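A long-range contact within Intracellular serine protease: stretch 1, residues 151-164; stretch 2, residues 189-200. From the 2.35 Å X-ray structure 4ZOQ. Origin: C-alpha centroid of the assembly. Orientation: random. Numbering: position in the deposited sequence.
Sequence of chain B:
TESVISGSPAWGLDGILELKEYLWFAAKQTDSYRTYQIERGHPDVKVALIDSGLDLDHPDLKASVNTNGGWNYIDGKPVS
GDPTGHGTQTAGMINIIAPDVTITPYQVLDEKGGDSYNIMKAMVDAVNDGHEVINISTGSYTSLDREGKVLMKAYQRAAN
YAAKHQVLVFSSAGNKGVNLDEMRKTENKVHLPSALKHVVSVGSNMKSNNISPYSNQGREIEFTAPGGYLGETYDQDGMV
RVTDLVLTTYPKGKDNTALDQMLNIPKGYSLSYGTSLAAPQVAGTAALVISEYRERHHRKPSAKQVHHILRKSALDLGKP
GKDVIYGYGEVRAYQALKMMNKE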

# COMPACT_ATOMS: atom_id res chain seq x y z
N LEU B 151 11.91 16.09 -0.17
CA LEU B 151 11.38 14.74 -0.40
C LEU B 151 9.86 14.71 -0.20
O LEU B 151 9.14 14.08 -0.98
N MET B 152 9.38 15.38 0.85
CA MET B 152 7.96 15.41 1.12
C MET B 152 7.22 16.18 0.05
O MET B 152 6.11 15.81 -0.35
N LYS B 153 7.84 17.26 -0.40
CA LYS B 153 7.28 18.11 -1.44
C LYS B 153 7.11 17.33 -2.74
O LYS B 153 6.09 17.44 -3.44
N ALA B 154 8.12 16.53 -3.04
CA ALA B 154 8.10 15.67 -4.22
C ALA B 154 7.00 14.65 -4.10
O ALA B 154 6.23 14.39 -5.03
N TYR B 155 6.92 14.10 -2.89
CA TYR B 155 6.07 12.97 -2.61
C TYR B 155 4.62 13.45 -2.69
O TYR B 155 3.72 12.73 -3.17
N GLN B 156 4.42 14.69 -2.27
CA GLN B 156 3.11 15.31 -2.29
C GLN B 156 2.65 15.55 -3.73
O GLN B 156 1.45 15.48 -4.02
N ARG B 157 3.59 15.78 -4.64
CA ARG B 157 3.21 16.02 -6.02
C ARG B 157 2.72 14.73 -6.65
O ARG B 157 1.74 14.74 -7.38
N ALA B 158 3.36 13.62 -6.30
CA ALA B 158 2.91 12.31 -6.73
C ALA B 158 1.48 12.04 -6.26
O ALA B 158 0.62 11.58 -7.03
N ALA B 159 1.22 12.38 -5.00
CA ALA B 159 -0.10 12.16 -4.43
C ALA B 159 -1.12 13.05 -5.11
O ALA B 159 -2.27 12.63 -5.37
N ASN B 160 -0.72 14.29 -5.39
CA ASN B 160 -1.58 15.21 -6.12
C ASN B 160 -1.93 14.66 -7.51
O ASN B 160 -3.07 14.75 -7.99
N TYR B 161 -0.95 14.04 -8.15
CA TYR B 161 -1.16 13.52 -9.50
C TYR B 161 -2.18 12.37 -9.52
O TYR B 161 -3.06 12.35 -10.38
N ALA B 162 -2.10 11.47 -8.55
CA ALA B 162 -3.07 10.38 -8.45
C ALA B 162 -4.48 10.92 -8.19
O ALA B 162 -5.45 10.49 -8.83
N ALA B 163 -4.58 11.88 -7.27
CA ALA B 163 -5.85 12.51 -6.89
C ALA B 163 -6.48 13.23 -8.07
O ALA B 163 -7.71 13.20 -8.27
N LYS B 164 -5.61 13.87 -8.86
CA LYS B 164 -6.06 14.62 -10.01
C LYS B 164 -6.72 13.71 -11.02
O LYS B 164 -7.70 14.10 -11.67
N LYS B 189 9.79 14.26 12.69
CA LYS B 189 9.68 13.23 11.65
C LYS B 189 8.24 13.05 11.22
O LYS B 189 7.30 13.41 11.93
N VAL B 190 8.09 12.49 10.04
CA VAL B 190 6.80 12.26 9.42
C VAL B 190 6.88 10.88 8.76
O VAL B 190 7.96 10.43 8.37
N HIS B 191 5.76 10.16 8.73
CA HIS B 191 5.74 8.84 8.09
C HIS B 191 5.18 9.04 6.69
O HIS B 191 4.04 9.48 6.54
N LEU B 192 5.96 8.69 5.67
CA LEU B 192 5.60 8.96 4.26
C LEU B 192 5.50 7.64 3.50
O LEU B 192 6.36 6.77 3.64
N PRO B 193 4.47 7.49 2.63
CA PRO B 193 3.53 8.52 2.16
C PRO B 193 2.26 8.69 2.98
O PRO B 193 1.41 9.50 2.60
N SER B 194 2.14 7.97 4.09
CA SER B 194 0.88 7.93 4.84
C SER B 194 0.45 9.30 5.37
O SER B 194 -0.75 9.55 5.54
N ALA B 195 1.41 10.18 5.64
CA ALA B 195 1.08 11.50 6.17
C ALA B 195 0.58 12.48 5.11
O ALA B 195 0.02 13.51 5.45
N LEU B 196 0.80 12.16 3.83
CA LEU B 196 0.50 13.07 2.73
C LEU B 196 -0.98 13.33 2.50
O LEU B 196 -1.81 12.45 2.68
N LYS B 197 -1.29 14.52 2.03
CA LYS B 197 -2.64 14.80 1.58
C LYS B 197 -2.95 13.92 0.34
O LYS B 197 -2.05 13.60 -0.45
N HIS B 198 -4.22 13.50 0.24
CA HIS B 198 -4.72 12.60 -0.80
C HIS B 198 -4.19 11.14 -0.65
O HIS B 198 -4.43 10.28 -1.49
N VAL B 199 -3.46 10.87 0.42
CA VAL B 199 -3.13 9.50 0.75
C VAL B 199 -3.96 9.06 1.98
O VAL B 199 -4.01 9.77 2.99
N VAL B 200 -4.64 7.92 1.87
CA VAL B 200 -5.48 7.40 2.94
C VAL B 200 -4.66 6.53 3.90
O VAL B 200 -4.28 5.39 3.56

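One side of helix 151-164 packs against a short strand and the two consecutive turns that follow it, in a largely apolar contact secured at one point by a side-chain amide. Leu-196 (m, t), where the type I turn from Pro-193 ends and the type II turn to Val-199 begins, points toward the helix and packs among side chains from successive turns: its CD1 lies 3.6 Å from Tyr-155 CD2 and 4.2 Å from Ala-159 CB, while its CD2 lies 4.1 Å from Met-152 CG. Met-152, extended with all three chi angles t, carries the packing back to the strand, its SD 4.1 Å from Val-190 CG1. Tyr-155 (chi1 -140°, between wells) also points inward; Pro-193, which follows a cis peptide bond, places its CB over one face of the tyrosine ring, 3.7 Å from Tyr-155 CE2. The Tyr-155 hydroxyl is buried without a polar partner.

Gln-156 (t, p) starts sideways, but its end turns in and pairs with the backbone of Lys-197: Lys-197 N donates to Gln-156 OE1 (3.1 Å), and Gln-156 NE2 donates to Lys-197 O (3.0 Å). The same NE2 also donates to Asn-160 OD1 (3.0 Å). Farther along, the small Ala-159 and Ala-163 admit the His-198 turn closely, with Ala-163 CB over one face of the imidazole, 3.6 Å from His-198 CG.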

# COMPACT_ATOMS: atom_id res chain seq x y z
CB LEU B 151 12.06 13.73 0.53
CG LEU B 151 11.74 12.25 0.28
CD1 LEU B 151 12.35 11.79 -1.00
CD2 LEU B 151 12.21 11.37 1.45
CB MET B 152 7.68 16.00 2.51
CG MET B 152 6.20 16.09 2.86
SD MET B 152 5.95 16.21 4.66
CE MET B 152 4.16 16.37 4.79
CB LYS B 153 8.20 19.32 -1.67
CG LYS B 153 7.76 20.29 -2.74
CD LYS B 153 8.72 21.46 -2.77
CE LYS B 153 8.27 22.56 -3.70
NZ LYS B 153 9.33 23.60 -3.75
CB ALA B 154 9.46 14.96 -4.39
CB TYR B 155 6.37 12.44 -1.23
CG TYR B 155 6.37 10.98 -1.15
CD1 TYR B 155 7.30 10.32 -0.36
CD2 TYR B 155 5.54 10.23 -1.97
CE1 TYR B 155 7.32 8.96 -0.29
CE2 TYR B 155 5.56 8.87 -1.92
CZ TYR B 155 6.46 8.24 -1.07
OH TYR B 155 6.53 6.87 -0.99
CB GLN B 156 3.15 16.62 -1.48
CG GLN B 156 1.81 17.27 -1.25
CD GLN B 156 0.82 16.34 -0.51
OE1 GLN B 156 0.97 16.07 0.69
NE2 GLN B 156 -0.19 15.87 -1.23
CB ARG B 157 4.39 16.55 -6.82
CG ARG B 157 4.76 17.99 -6.56
CD ARG B 157 5.91 18.40 -7.48
NE ARG B 157 6.36 19.75 -7.21
CZ ARG B 157 7.33 20.37 -7.89
NH1 ARG B 157 7.97 19.74 -8.87
NH2 ARG B 157 7.66 21.62 -7.59
CB ALA B 158 3.85 11.23 -6.23
CB ALA B 159 -0.07 12.41 -2.92
CB ASN B 160 -0.89 16.57 -6.24
CG ASN B 160 -0.79 17.32 -4.89
OD1 ASN B 160 -1.27 16.86 -3.84
ND2 ASN B 160 -0.18 18.49 -4.92
CB TYR B 161 0.18 13.08 -10.08
CG TYR B 161 0.12 12.67 -11.52
CD1 TYR B 161 -0.10 13.62 -12.53
CD2 TYR B 161 0.31 11.35 -11.89
CE1 TYR B 161 -0.13 13.23 -13.87
CE2 TYR B 161 0.29 10.96 -13.20
CZ TYR B 161 0.07 11.89 -14.20
OH TYR B 161 0.05 11.45 -15.50
CB ALA B 162 -2.67 9.42 -7.35
CB ALA B 163 -5.63 13.48 -5.75
CB LYS B 164 -4.88 15.33 -10.67
CG LYS B 164 -5.31 16.24 -11.78
CD LYS B 164 -4.14 16.78 -12.60
CE LYS B 164 -4.68 17.37 -13.91
NZ LYS B 164 -3.65 17.41 -14.99
CB LYS B 189 10.22 11.89 12.12
CG LYS B 189 11.66 11.91 12.54
CD LYS B 189 12.07 10.53 13.00
CE LYS B 189 13.55 10.43 13.30
NZ LYS B 189 13.92 9.04 13.66
CB VAL B 190 6.49 13.40 8.44
CG1 VAL B 190 7.34 13.29 7.17
CG2 VAL B 190 5.04 13.47 8.14
CB HIS B 191 4.90 7.84 8.91
CG HIS B 191 4.95 6.42 8.41
ND1 HIS B 191 3.85 5.79 7.85
CD2 HIS B 191 5.94 5.50 8.42
CE1 HIS B 191 4.18 4.55 7.53
NE2 HIS B 191 5.44 4.35 7.86
CB LEU B 192 6.66 9.85 3.64
CG LEU B 192 6.84 11.23 4.28
CD1 LEU B 192 8.06 11.86 3.74
CD2 LEU B 192 5.67 12.09 3.93
CB PRO B 193 3.15 8.01 0.77
CG PRO B 193 3.15 6.49 0.93
CD PRO B 193 4.27 6.20 1.93
CB SER B 194 0.98 6.92 6.00
OG SER B 194 1.80 7.41 7.03
CB ALA B 195 2.28 12.08 6.86
CB LEU B 196 1.08 12.53 1.42
CG LEU B 196 2.59 12.31 1.28
CD1 LEU B 196 2.84 11.54 -0.03
CD2 LEU B 196 3.34 13.63 1.29
CB LYS B 197 -2.78 16.28 1.27
CG LYS B 197 -4.20 16.77 1.19
CD LYS B 197 -4.23 18.25 0.79
CE LYS B 197 -5.59 18.88 1.05
NZ LYS B 197 -6.59 18.32 0.12
CB HIS B 198 -4.40 13.14 -2.19
CG HIS B 198 -4.85 14.55 -2.40
ND1 HIS B 198 -6.17 14.93 -2.37
CD2 HIS B 198 -4.14 15.67 -2.66
CE1 HIS B 198 -6.26 16.23 -2.59
NE2 HIS B 198 -5.04 16.70 -2.77
CB VAL B 199 -1.63 9.33 1.03
CG1 VAL B 199 -1.35 7.95 1.54
CG2 VAL B 199 -0.79 9.66 -0.23
CB VAL B 200 -6.64 6.58 2.37
CG1 VAL B 200 -7.55 6.05 3.48
CG2 VAL B 200 -7.44 7.41 1.35